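Local coordinates for protein 2-oxo-1,2-dihydroquinoline 8-monooxygenase, oxygenase component (Pseudomonas putida, PDB 1Z02) that probably catalyses 8-hydroxylation of 2-oxo-1,2-dihydroquinoline, as the trimeric oxygenase component of a Rieske monooxygenase that holds a [2Fe-2S] cluster and a mononuclear iron, at residues N208-C213 against T380-E385; N219-V224 against D363-A368; E305-E310 against H359-S364; H326-I331 against Y367-M372. All coordinates share one frame; numbering follows the deposited sequence.

Contact 1: residues N208-C213 against T380-E385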
# COMPACT_ATOMS: atom_id res chain seq x y z
N ASN A 208 -1.29 -15.70 4.42
CA ASN A 208 -2.39 -16.61 4.12
C ASN A 208 -2.58 -17.68 5.20
O ASN A 208 -1.61 -18.17 5.77
CB ASN A 208 -2.16 -17.28 2.77
CG ASN A 208 -3.30 -18.18 2.37
OD1 ASN A 208 -4.36 -17.71 1.96
ND2 ASN A 208 -3.09 -19.49 2.50
N TRP A 209 -3.84 -18.06 5.44
CA TRP A 209 -4.18 -19.05 6.45
C TRP A 209 -3.60 -20.46 6.30
O TRP A 209 -3.25 -21.09 7.30
CB TRP A 209 -5.71 -19.17 6.59
CG TRP A 209 -6.38 -19.91 5.47
CD1 TRP A 209 -6.74 -19.40 4.25
CD2 TRP A 209 -6.75 -21.29 5.46
NE1 TRP A 209 -7.31 -20.39 3.48
CE2 TRP A 209 -7.32 -21.56 4.19
CE3 TRP A 209 -6.64 -22.34 6.39
CZ2 TRP A 209 -7.80 -22.84 3.84
CZ3 TRP A 209 -7.11 -23.60 6.03
CH2 TRP A 209 -7.68 -23.84 4.76
N ARG A 210 -3.52 -20.96 5.07
CA ARG A 210 -3.00 -22.30 4.82
C ARG A 210 -1.57 -22.46 5.31
O ARG A 210 -1.21 -23.48 5.89
CB ARG A 210 -3.08 -22.62 3.32
CG ARG A 210 -4.48 -22.62 2.75
CD ARG A 210 -4.48 -22.62 1.22
NE ARG A 210 -3.94 -21.38 0.65
CZ ARG A 210 -3.88 -21.12 -0.65
NH1 ARG A 210 -3.37 -19.96 -1.05
NH2 ARG A 210 -4.32 -22.00 -1.53
N ILE A 211 -0.75 -21.45 5.06
CA ILE A 211 0.65 -21.49 5.46
C ILE A 211 0.77 -21.54 6.98
O ILE A 211 1.66 -22.17 7.53
CB ILE A 211 1.41 -20.27 4.93
CG1 ILE A 211 1.35 -20.25 3.40
CG2 ILE A 211 2.85 -20.28 5.41
CD1 ILE A 211 1.82 -21.56 2.71
N ALA A 212 -0.13 -20.84 7.66
CA ALA A 212 -0.14 -20.82 9.12
C ALA A 212 -0.63 -22.16 9.67
O ALA A 212 -0.05 -22.70 10.60
CB ALA A 212 -1.04 -19.68 9.61
N CYS A 213 -1.71 -22.68 9.09
CA CYS A 213 -2.30 -23.95 9.52
C CYS A 213 -1.31 -25.11 9.44
O CYS A 213 -1.19 -25.90 10.38
CB CYS A 213 -3.54 -24.27 8.68
SG CYS A 213 -4.34 -25.88 9.07
N THR A 380 3.66 -19.09 -6.83
CA THR A 380 4.91 -19.82 -7.02
C THR A 380 5.07 -21.04 -6.11
O THR A 380 5.17 -22.18 -6.59
CB THR A 380 6.11 -18.88 -6.82
OG1 THR A 380 6.00 -17.77 -7.73
CG2 THR A 380 7.42 -19.62 -7.08
N GLY A 381 5.09 -20.81 -4.80
CA GLY A 381 5.27 -21.87 -3.83
C GLY A 381 4.40 -23.11 -3.95
O GLY A 381 4.88 -24.23 -3.72
N TRP A 382 3.14 -22.93 -4.30
CA TRP A 382 2.23 -24.06 -4.44
C TRP A 382 2.63 -25.04 -5.54
O TRP A 382 2.19 -26.20 -5.58
CB TRP A 382 0.80 -23.54 -4.66
CG TRP A 382 0.32 -22.73 -3.49
CD1 TRP A 382 0.07 -21.38 -3.47
CD2 TRP A 382 0.05 -23.20 -2.17
NE1 TRP A 382 -0.33 -20.99 -2.22
CE2 TRP A 382 -0.36 -22.09 -1.40
CE3 TRP A 382 0.11 -24.46 -1.55
CZ2 TRP A 382 -0.70 -22.20 -0.05
CZ3 TRP A 382 -0.22 -24.57 -0.20
CH2 TRP A 382 -0.63 -23.44 0.53
N ASP A 383 3.50 -24.59 -6.44
CA ASP A 383 3.97 -25.43 -7.53
C ASP A 383 5.44 -25.78 -7.38
O ASP A 383 5.83 -26.92 -7.62
CB ASP A 383 3.82 -24.74 -8.88
CG ASP A 383 2.39 -24.57 -9.31
OD1 ASP A 383 2.18 -23.94 -10.36
OD2 ASP A 383 1.47 -25.05 -8.62
N ASP A 384 6.25 -24.80 -6.99
CA ASP A 384 7.70 -24.98 -6.87
C ASP A 384 8.28 -25.45 -5.53
O ASP A 384 9.48 -25.73 -5.43
CB ASP A 384 8.42 -23.69 -7.29
CG ASP A 384 8.22 -23.37 -8.76
OD1 ASP A 384 8.70 -22.31 -9.22
OD2 ASP A 384 7.58 -24.18 -9.46
N GLU A 385 7.45 -25.51 -4.50
CA GLU A 385 7.94 -25.99 -3.21
C GLU A 385 8.49 -27.41 -3.45
O GLU A 385 7.99 -28.14 -4.31
CB GLU A 385 6.79 -26.04 -2.20
CG GLU A 385 5.73 -27.08 -2.54
CD GLU A 385 4.52 -27.01 -1.62
OE1 GLU A 385 4.62 -26.42 -0.52
OE2 GLU A 385 3.46 -27.57 -2.01

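Contact 2: residues N219-V224 against D363-A368. With FE (Fe (III) ion), chain G.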
# COMPACT_ATOMS: atom_id res chain seq x y z
N ASN A 219 5.54 -31.61 12.31
CA ASN A 219 6.23 -32.46 13.28
C ASN A 219 7.72 -32.26 13.36
O ASN A 219 8.33 -32.64 14.35
CB ASN A 219 5.95 -33.93 12.99
CG ASN A 219 4.48 -34.23 12.84
OD1 ASN A 219 3.66 -33.81 13.66
ND2 ASN A 219 4.12 -34.95 11.78
N ALA A 220 8.33 -31.66 12.34
CA ALA A 220 9.78 -31.52 12.35
C ALA A 220 10.36 -30.11 12.22
O ALA A 220 10.80 -29.72 11.15
CB ALA A 220 10.37 -32.42 11.26
N HIS A 221 10.36 -29.33 13.31
CA HIS A 221 10.95 -27.98 13.27
C HIS A 221 11.53 -27.58 14.61
O HIS A 221 11.13 -26.58 15.22
CB HIS A 221 9.94 -26.94 12.76
CG HIS A 221 8.71 -26.79 13.60
ND1 HIS A 221 7.73 -27.77 13.67
CD2 HIS A 221 8.26 -25.76 14.34
CE1 HIS A 221 6.74 -27.33 14.42
NE2 HIS A 221 7.03 -26.12 14.84
N ILE A 222 12.51 -28.36 15.06
CA ILE A 222 13.17 -28.11 16.34
C ILE A 222 13.92 -26.76 16.38
O ILE A 222 13.87 -26.04 17.37
CB ILE A 222 14.18 -29.24 16.67
CG1 ILE A 222 14.93 -28.93 17.97
CG2 ILE A 222 15.17 -29.44 15.51
CD1 ILE A 222 15.94 -30.02 18.38
N LEU A 223 14.63 -26.45 15.30
CA LEU A 223 15.40 -25.21 15.23
C LEU A 223 14.57 -23.97 15.60
O LEU A 223 15.11 -22.97 16.07
CB LEU A 223 15.97 -25.06 13.81
CG LEU A 223 17.41 -25.46 13.51
CD1 LEU A 223 17.87 -26.40 14.33
CD2 LEU A 223 17.51 -26.11 12.32
N VAL A 224 13.26 -24.06 15.38
CA VAL A 224 12.33 -22.97 15.66
C VAL A 224 12.04 -22.79 17.15
O VAL A 224 11.87 -21.67 17.62
CB VAL A 224 10.98 -23.19 14.90
CG1 VAL A 224 9.94 -22.16 15.36
CG2 VAL A 224 11.20 -23.11 13.38
N ASP A 363 5.12 -18.12 19.95
CA ASP A 363 5.45 -16.86 19.28
C ASP A 363 6.49 -17.11 18.19
O ASP A 363 6.52 -16.42 17.18
CB ASP A 363 5.99 -15.83 20.27
CG ASP A 363 4.90 -15.15 21.08
OD1 ASP A 363 5.25 -14.36 21.99
OD2 ASP A 363 3.71 -15.41 20.81
N SER A 364 7.34 -18.11 18.41
CA SER A 364 8.38 -18.44 17.43
C SER A 364 7.79 -18.91 16.11
O SER A 364 8.38 -18.70 15.05
CB SER A 364 9.30 -19.54 17.99
OG SER A 364 9.97 -19.08 19.15
N ASP A 365 6.63 -19.55 16.18
CA ASP A 365 5.95 -20.04 14.99
C ASP A 365 5.45 -18.92 14.11
O ASP A 365 5.26 -19.11 12.91
CB ASP A 365 4.78 -20.94 15.39
CG ASP A 365 5.25 -22.28 15.88
OD1 ASP A 365 4.72 -22.78 16.90
OD2 ASP A 365 6.17 -22.82 15.22
N LEU A 366 5.22 -17.76 14.71
CA LEU A 366 4.74 -16.58 13.99
C LEU A 366 5.75 -16.11 12.96
O LEU A 366 5.40 -15.82 11.82
CB LEU A 366 4.44 -15.44 14.98
CG LEU A 366 2.98 -15.17 15.31
CD1 LEU A 366 2.21 -16.45 15.45
CD2 LEU A 366 2.90 -14.33 16.56
N TYR A 367 7.01 -16.04 13.37
CA TYR A 367 8.07 -15.60 12.48
C TYR A 367 8.29 -16.63 11.38
O TYR A 367 8.64 -16.27 10.25
CB TYR A 367 9.37 -15.37 13.25
CG TYR A 367 9.22 -14.37 14.38
CD1 TYR A 367 8.80 -14.78 15.65
CD2 TYR A 367 9.42 -13.00 14.17
CE1 TYR A 367 8.57 -13.86 16.67
CE2 TYR A 367 9.19 -12.07 15.18
CZ TYR A 367 8.77 -12.51 16.43
OH TYR A 367 8.55 -11.59 17.44
N ALA A 368 8.09 -17.90 11.71
CA ALA A 368 8.26 -18.96 10.73
C ALA A 368 7.17 -18.85 9.67
O ALA A 368 7.42 -19.00 8.48
CB ALA A 368 8.19 -20.34 11.42
FE FE G . 6.01 -24.78 16.24
O HOH W 1 13.14 -19.47 18.29
O HOH W 2 4.70 -26.47 17.12
O HOH W 3 3.86 -24.79 15.59

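Contact 3: residues E305-E310 against H359-S364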
# COMPACT_ATOMS: atom_id res chain seq x y z
N GLU A 305 -3.18 -32.98 22.14
CA GLU A 305 -3.52 -33.71 23.36
C GLU A 305 -2.36 -33.70 24.35
O GLU A 305 -1.20 -33.73 23.96
CB GLU A 305 -3.87 -35.17 23.02
CG GLU A 305 -4.98 -35.31 22.01
CD GLU A 305 -5.16 -36.72 21.51
OE1 GLU A 305 -5.19 -36.92 20.28
OE2 GLU A 305 -5.27 -37.63 22.36
N ASN A 306 -2.70 -33.66 25.63
CA ASN A 306 -1.71 -33.69 26.71
C ASN A 306 -0.69 -32.55 26.65
O ASN A 306 0.51 -32.75 26.88
CB ASN A 306 -0.99 -35.03 26.71
CG ASN A 306 -0.62 -35.47 28.10
OD1 ASN A 306 -1.46 -35.52 29.00
ND2 ASN A 306 0.65 -35.81 28.30
N TRP A 307 -1.18 -31.35 26.35
CA TRP A 307 -0.32 -30.17 26.27
C TRP A 307 -1.04 -28.96 26.87
O TRP A 307 -2.22 -28.72 26.58
CB TRP A 307 0.06 -29.90 24.81
CG TRP A 307 1.03 -28.78 24.62
CD1 TRP A 307 0.74 -27.45 24.50
CD2 TRP A 307 2.46 -28.89 24.55
NE1 TRP A 307 1.90 -26.73 24.36
CE2 TRP A 307 2.97 -27.58 24.38
CE3 TRP A 307 3.36 -29.96 24.61
CZ2 TRP A 307 4.34 -27.32 24.27
CZ3 TRP A 307 4.72 -29.70 24.50
CH2 TRP A 307 5.20 -28.39 24.33
N PRO A 308 -0.35 -28.18 27.71
CA PRO A 308 1.05 -28.38 28.12
C PRO A 308 1.24 -29.40 29.25
O PRO A 308 2.37 -29.78 29.57
CB PRO A 308 1.49 -26.97 28.52
CG PRO A 308 0.25 -26.38 29.04
CD PRO A 308 -0.82 -26.84 28.09
N GLU A 309 0.14 -29.82 29.85
CA GLU A 309 0.16 -30.80 30.93
C GLU A 309 -1.06 -31.73 30.84
O GLU A 309 -2.01 -31.46 30.10
CB GLU A 309 0.17 -30.10 32.29
CG GLU A 309 1.46 -29.37 32.59
CD GLU A 309 1.37 -28.52 33.85
OE1 GLU A 309 2.44 -28.07 34.34
OE2 GLU A 309 0.25 -28.31 34.36
N GLU A 310 -1.02 -32.81 31.61
CA GLU A 310 -2.11 -33.78 31.60
C GLU A 310 -3.45 -33.12 31.91
O GLU A 310 -3.52 -32.19 32.72
CB GLU A 310 -1.84 -34.90 32.60
CG GLU A 310 -0.47 -35.50 32.49
CD GLU A 310 -0.30 -36.71 33.38
OE1 GLU A 310 0.83 -37.23 33.46
OE2 GLU A 310 -1.30 -37.15 33.99
N HIS A 359 2.73 -17.97 24.49
CA HIS A 359 3.61 -16.91 24.02
C HIS A 359 5.06 -17.41 23.87
O HIS A 359 5.62 -17.37 22.78
CB HIS A 359 3.61 -15.74 24.99
CG HIS A 359 2.53 -14.74 24.73
ND1 HIS A 359 2.40 -14.08 23.53
CD2 HIS A 359 1.54 -14.26 25.53
CE1 HIS A 359 1.38 -13.24 23.59
NE2 HIS A 359 0.84 -13.33 24.80
N GLY A 360 5.64 -17.87 24.97
CA GLY A 360 7.02 -18.33 24.95
C GLY A 360 7.38 -19.40 23.94
O GLY A 360 8.47 -19.40 23.39
N PHE A 361 6.45 -20.32 23.69
CA PHE A 361 6.68 -21.40 22.75
C PHE A 361 6.18 -21.05 21.35
O PHE A 361 6.95 -21.05 20.38
CB PHE A 361 5.95 -22.67 23.24
CG PHE A 361 6.28 -23.90 22.45
CD1 PHE A 361 7.49 -24.57 22.65
CD2 PHE A 361 5.39 -24.39 21.50
CE1 PHE A 361 7.79 -25.72 21.90
CE2 PHE A 361 5.68 -25.52 20.76
CZ PHE A 361 6.88 -26.19 20.96
N ASN A 362 4.89 -20.73 21.24
CA ASN A 362 4.27 -20.43 19.95
C ASN A 362 4.58 -19.11 19.25
O ASN A 362 4.32 -18.98 18.06
CB ASN A 362 2.75 -20.62 20.06
CG ASN A 362 2.37 -22.06 20.28
OD1 ASN A 362 1.79 -22.43 21.30
ND2 ASN A 362 2.71 -22.90 19.32
N ASP A 363 5.12 -18.12 19.95
CA ASP A 363 5.45 -16.86 19.28
C ASP A 363 6.49 -17.11 18.19
O ASP A 363 6.52 -16.42 17.18
CB ASP A 363 5.99 -15.83 20.27
CG ASP A 363 4.90 -15.15 21.08
OD1 ASP A 363 5.25 -14.36 21.99
OD2 ASP A 363 3.71 -15.41 20.81
N SER A 364 7.34 -18.11 18.41
CA SER A 364 8.38 -18.44 17.43
C SER A 364 7.79 -18.91 16.11
O SER A 364 8.38 -18.70 15.05
CB SER A 364 9.30 -19.54 17.99
OG SER A 364 9.97 -19.08 19.15
O HOH W 4 1.87 -23.85 23.68

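Contact 4: residues H326-I331 against Y367-M372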
# COMPACT_ATOMS: atom_id res chain seq x y z
N HIS A 326 -5.17 -13.73 8.45
CA HIS A 326 -5.95 -14.73 9.17
C HIS A 326 -5.92 -14.40 10.65
O HIS A 326 -5.07 -13.63 11.11
CB HIS A 326 -5.37 -16.14 8.97
CG HIS A 326 -3.98 -16.30 9.49
ND1 HIS A 326 -2.88 -15.80 8.84
CD2 HIS A 326 -3.51 -16.89 10.62
CE1 HIS A 326 -1.79 -16.07 9.54
NE2 HIS A 326 -2.15 -16.73 10.63
N GLU A 327 -6.85 -14.98 11.40
CA GLU A 327 -6.91 -14.76 12.84
C GLU A 327 -6.45 -16.05 13.52
O GLU A 327 -7.11 -17.08 13.43
CB GLU A 327 -8.34 -14.40 13.26
CG GLU A 327 -8.47 -13.84 14.68
CD GLU A 327 -7.80 -12.49 14.85
OE1 GLU A 327 -7.25 -11.95 13.87
OE2 GLU A 327 -7.81 -11.95 15.97
N TYR A 328 -5.29 -16.00 14.16
CA TYR A 328 -4.71 -17.17 14.82
C TYR A 328 -5.19 -17.34 16.27
O TYR A 328 -4.88 -16.53 17.15
CB TYR A 328 -3.19 -17.05 14.75
CG TYR A 328 -2.40 -18.04 15.57
CD1 TYR A 328 -2.65 -19.42 15.49
CD2 TYR A 328 -1.34 -17.62 16.37
CE1 TYR A 328 -1.86 -20.34 16.18
CE2 TYR A 328 -0.55 -18.52 17.07
CZ TYR A 328 -0.80 -19.88 16.97
OH TYR A 328 0.02 -20.76 17.63
N TRP A 329 -5.96 -18.40 16.50
CA TRP A 329 -6.49 -18.70 17.83
C TRP A 329 -5.64 -19.73 18.55
O TRP A 329 -5.18 -20.70 17.95
CB TRP A 329 -7.92 -19.23 17.73
CG TRP A 329 -8.94 -18.22 17.30
CD1 TRP A 329 -9.01 -17.58 16.09
CD2 TRP A 329 -10.05 -17.74 18.07
NE1 TRP A 329 -10.10 -16.74 16.06
CE2 TRP A 329 -10.76 -16.82 17.27
CE3 TRP A 329 -10.52 -18.01 19.37
CZ2 TRP A 329 -11.91 -16.17 17.72
CZ3 TRP A 329 -11.66 -17.36 19.81
CH2 TRP A 329 -12.34 -16.45 18.99
N GLU A 330 -5.43 -19.51 19.85
CA GLU A 330 -4.69 -20.42 20.71
C GLU A 330 -5.45 -20.54 22.01
O GLU A 330 -5.53 -19.57 22.75
CB GLU A 330 -3.31 -19.88 21.07
CG GLU A 330 -2.34 -19.70 19.95
CD GLU A 330 -1.06 -19.09 20.44
OE1 GLU A 330 -0.32 -19.78 21.19
OE2 GLU A 330 -0.80 -17.92 20.11
N ILE A 331 -6.03 -21.70 22.30
CA ILE A 331 -6.73 -21.86 23.56
C ILE A 331 -6.31 -23.13 24.28
O ILE A 331 -5.90 -24.12 23.65
CB ILE A 331 -8.29 -21.88 23.40
CG1 ILE A 331 -8.74 -23.14 22.67
CG2 ILE A 331 -8.75 -20.61 22.69
CD1 ILE A 331 -10.22 -23.38 22.69
N TYR A 367 7.01 -16.04 13.37
CA TYR A 367 8.07 -15.60 12.48
C TYR A 367 8.29 -16.63 11.38
O TYR A 367 8.64 -16.27 10.25
CB TYR A 367 9.37 -15.37 13.25
CG TYR A 367 9.22 -14.37 14.38
CD1 TYR A 367 8.80 -14.78 15.65
CD2 TYR A 367 9.42 -13.00 14.17
CE1 TYR A 367 8.57 -13.86 16.67
CE2 TYR A 367 9.19 -12.07 15.18
CZ TYR A 367 8.77 -12.51 16.43
OH TYR A 367 8.55 -11.59 17.44
N ALA A 368 8.09 -17.90 11.71
CA ALA A 368 8.26 -18.96 10.73
C ALA A 368 7.17 -18.85 9.67
O ALA A 368 7.42 -19.00 8.48
CB ALA A 368 8.19 -20.34 11.42
N ARG A 369 5.94 -18.58 10.10
CA ARG A 369 4.84 -18.45 9.14
C ARG A 369 5.03 -17.26 8.20
O ARG A 369 4.95 -17.43 6.98
CB ARG A 369 3.52 -18.34 9.89
CG ARG A 369 3.19 -19.57 10.71
CD ARG A 369 2.09 -19.28 11.70
NE ARG A 369 1.86 -20.41 12.59
CZ ARG A 369 1.04 -20.39 13.63
NH1 ARG A 369 0.89 -21.47 14.38
NH2 ARG A 369 0.37 -19.28 13.93
N GLU A 370 5.31 -16.08 8.74
CA GLU A 370 5.48 -14.89 7.89
C GLU A 370 6.61 -15.07 6.88
O GLU A 370 6.50 -14.63 5.74
CB GLU A 370 5.73 -13.63 8.73
CG GLU A 370 4.56 -13.19 9.63
CD GLU A 370 4.83 -11.86 10.34
OE1 GLU A 370 5.95 -11.32 10.23
OE2 GLU A 370 3.92 -11.34 11.03
N ALA A 371 7.68 -15.74 7.30
CA ALA A 371 8.84 -15.96 6.44
C ALA A 371 8.56 -16.80 5.19
O ALA A 371 9.29 -16.71 4.20
CB ALA A 371 9.97 -16.60 7.24
N MET A 372 7.52 -17.64 5.25
CA MET A 372 7.14 -18.49 4.12
C MET A 372 6.15 -17.83 3.16
O MET A 372 6.07 -18.22 2.00
CB MET A 372 6.46 -19.76 4.62
CG MET A 372 7.36 -20.93 4.97
SD MET A 372 6.34 -22.42 5.21
CE MET A 372 5.40 -21.97 6.54
O HOH W 5 -0.10 -16.65 12.84

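Contact 1: residues N208-C213 against T380-E385
Arg-210 and Trp-382 both leave their helices with CG anti to the carbonyl carbon (chi1 -61° for the arginine), and a bend at chi3 of -67° then folds the arginine back against the indole. The guanidinium slants across the indole, the two planes 38° apart, with only NH2 over a ring face near the rim. Trp-382 CZ2 faces the centre of the guanidinium, 3.4 Å from Arg-210 CZ. At the pyrrole side Arg-210 NH1 and Trp-382 NE1 are also 3.4 Å apart, but both are donors, so they touch without bonding. The polar end of the arginine is instead turned to the main chain: NH2 donates to the carbonyl oxygen of Tyr-33. Arginine suits this place because its long stem can line a ring while its tip reaches a carbonyl farther off. Nearer the backbone, Arg-210 CB meets Trp-382 CH2 at 3.8 Å. Ile-211 brings its CD1 to the same end of the indole, 3.8 Å from Trp-382 CH2, a purely apolar touch that a branched chain serves well. Trp-382 thus works as a broad wedge reaching from helix 380-384 to the first turn of helix 209-216. Helix 363-376 adjoins both: its Tyr-376 packs edge-to-face with Trp-382, while Met-372 and Gln-373 touch Ile-211, on which Arg-87 of a second subunit also rests.

Contact 2: residues N219-V224 against D363-A368
Asp-365 OD2 is gripped by the iron at 2.2 Å and by a hydrogen bond from Asn-215 ND2, and it lies 3.4 Å from His-221 NE2 because both atoms bind the same metal. The other carboxylate oxygen, Asp-365 OD1, binds the iron at 2.5 Å and accepts from Asn-362 ND2, so the carboxylate is bidentate and each oxygen has a second-shell amide to fix its rotation. From across the contact His-221 NE2 reaches the iron at 2.2 Å, with the imidazole and carboxylate planes 54° apart. A chi1 of 60° sets this ring between its own backbone N and carbonyl carbon and brings NE2 to the iron; its ND1 makes a weak bond to Asp-218. His-225 completes the triad of two histidines and one carboxylate characteristic of Rieske oxygenases, and two waters hold further places on the iron. Beside the metal the two segments meet directly: the small Ser-364 lets its CB come within 3.4 Å of Val-224 O, and Val-224 CG1 touches Ser-364 CB. A water donates to Val-224 O at 2.6 Å and is bound weakly by Ser-364 OG, whose main polar partner is Asn-228. The carboxylate thus comes from the first turns of helix 363-376 and both histidines from in and around the short helix 222-225, where Trp-106 of a second subunit packs on Leu-223 and Val-224.

Contact 3: residues E305-E310 against H359-S364
Trp-307 points the edge of its indole at the face of Phe-361 in an edge-to-face pair, with the six-membered ring and phenyl centroids 5.3 Å apart. The planes are inclined at 53°, well short of perpendicular. Trp-307 CZ2 does the touching: it stands over the middle of the phenyl ring, 4.2 Å from Phe-361 CD2. Both residues have CG anti to the backbone N (chi1 -175° in the tryptophan), which stretches the two rings out to meet between the two segments. A cis peptide leads from Trp-307 to Pro-308, and the proline CB lies over the rim of one indole face. Alongside the rings runs a polar link. Trp-307 NE1 donates to a water lying in the indole plane at 3.0 Å, and this water donates in turn to Asn-362 OD1 at 2.8 Å. The same oxygen also accepts from Gln-314 NE2. Tryptophan suits the site because it offers an aromatic edge and an N-H side by side. The chemistry implies a second shell for the iron: Phe-361 stacks on the ligand His-225, while Asn-362, steadied through its oxygen, belongs to the second shell of Asp-365.

Contact 4: residues H326-I331 against Y367-M372
Arg-369 crosses to Tyr-328 on an almost straight side chain. CB leaves the helix toward the strand, CG is set anti to the carbonyl carbon (chi1 -63°), and the extended run from CG to NE carries the charge past Ala-212 and Tyr-318. NE donates to Asn-215 OD1 and so probably helps to position this second-shell residue of the iron. CZ hangs over the phenol, 4.0 Å from the centroid of the Tyr-328 ring, a cation-pi contact. The motif is a helix laid across an antiparallel sheet, as in the Bet v 1-like catalytic domain of this family: helix 363-376 faces strand 325-335, and a long arginine can span a gap in which the nearest CA atoms, those of Tyr-328 and Arg-369, are 11.2 Å apart. The guanidinium does not lie flat on the ring but stands on it at 89°. NH2 is the corner nearest the ring, over its centre and 3.3 Å from Tyr-328 CZ. It also donates to a water at 2.9 Å, which is also bonded to His-326 NE2, 3.0 Å away. NH1 makes a weak bond to Tyr-328 OH, 3.4 Å long and bent to 145°. That hydroxyl has a firmer partner in Glu-316 OE2, whose carboxylate also forms a long, weak ion pair with NH1.

How the contacts relate
Helix 363-376, with the few residues leading into it, supplies one side of contacts 2, 3 and 4, and helix 380-384 follows it to supply contact 1. The partners come earlier along the chain, in the order 208-213, 219-224, 305-310 and 326-331. Contacts 2 and 4 have centres about 10 Å apart and contacts 2 and 3 about 12 Å, whereas contacts 1 and 3 are about 24 Å apart. Contacts 1 and 4 touch, Met-372 and His-326 meeting helix 209-216. All lie in the ring-hydroxylase family region. Helix 363-376 ties the iron site to the sheet, and contacts 1, 2 and 4 also touch a second subunit.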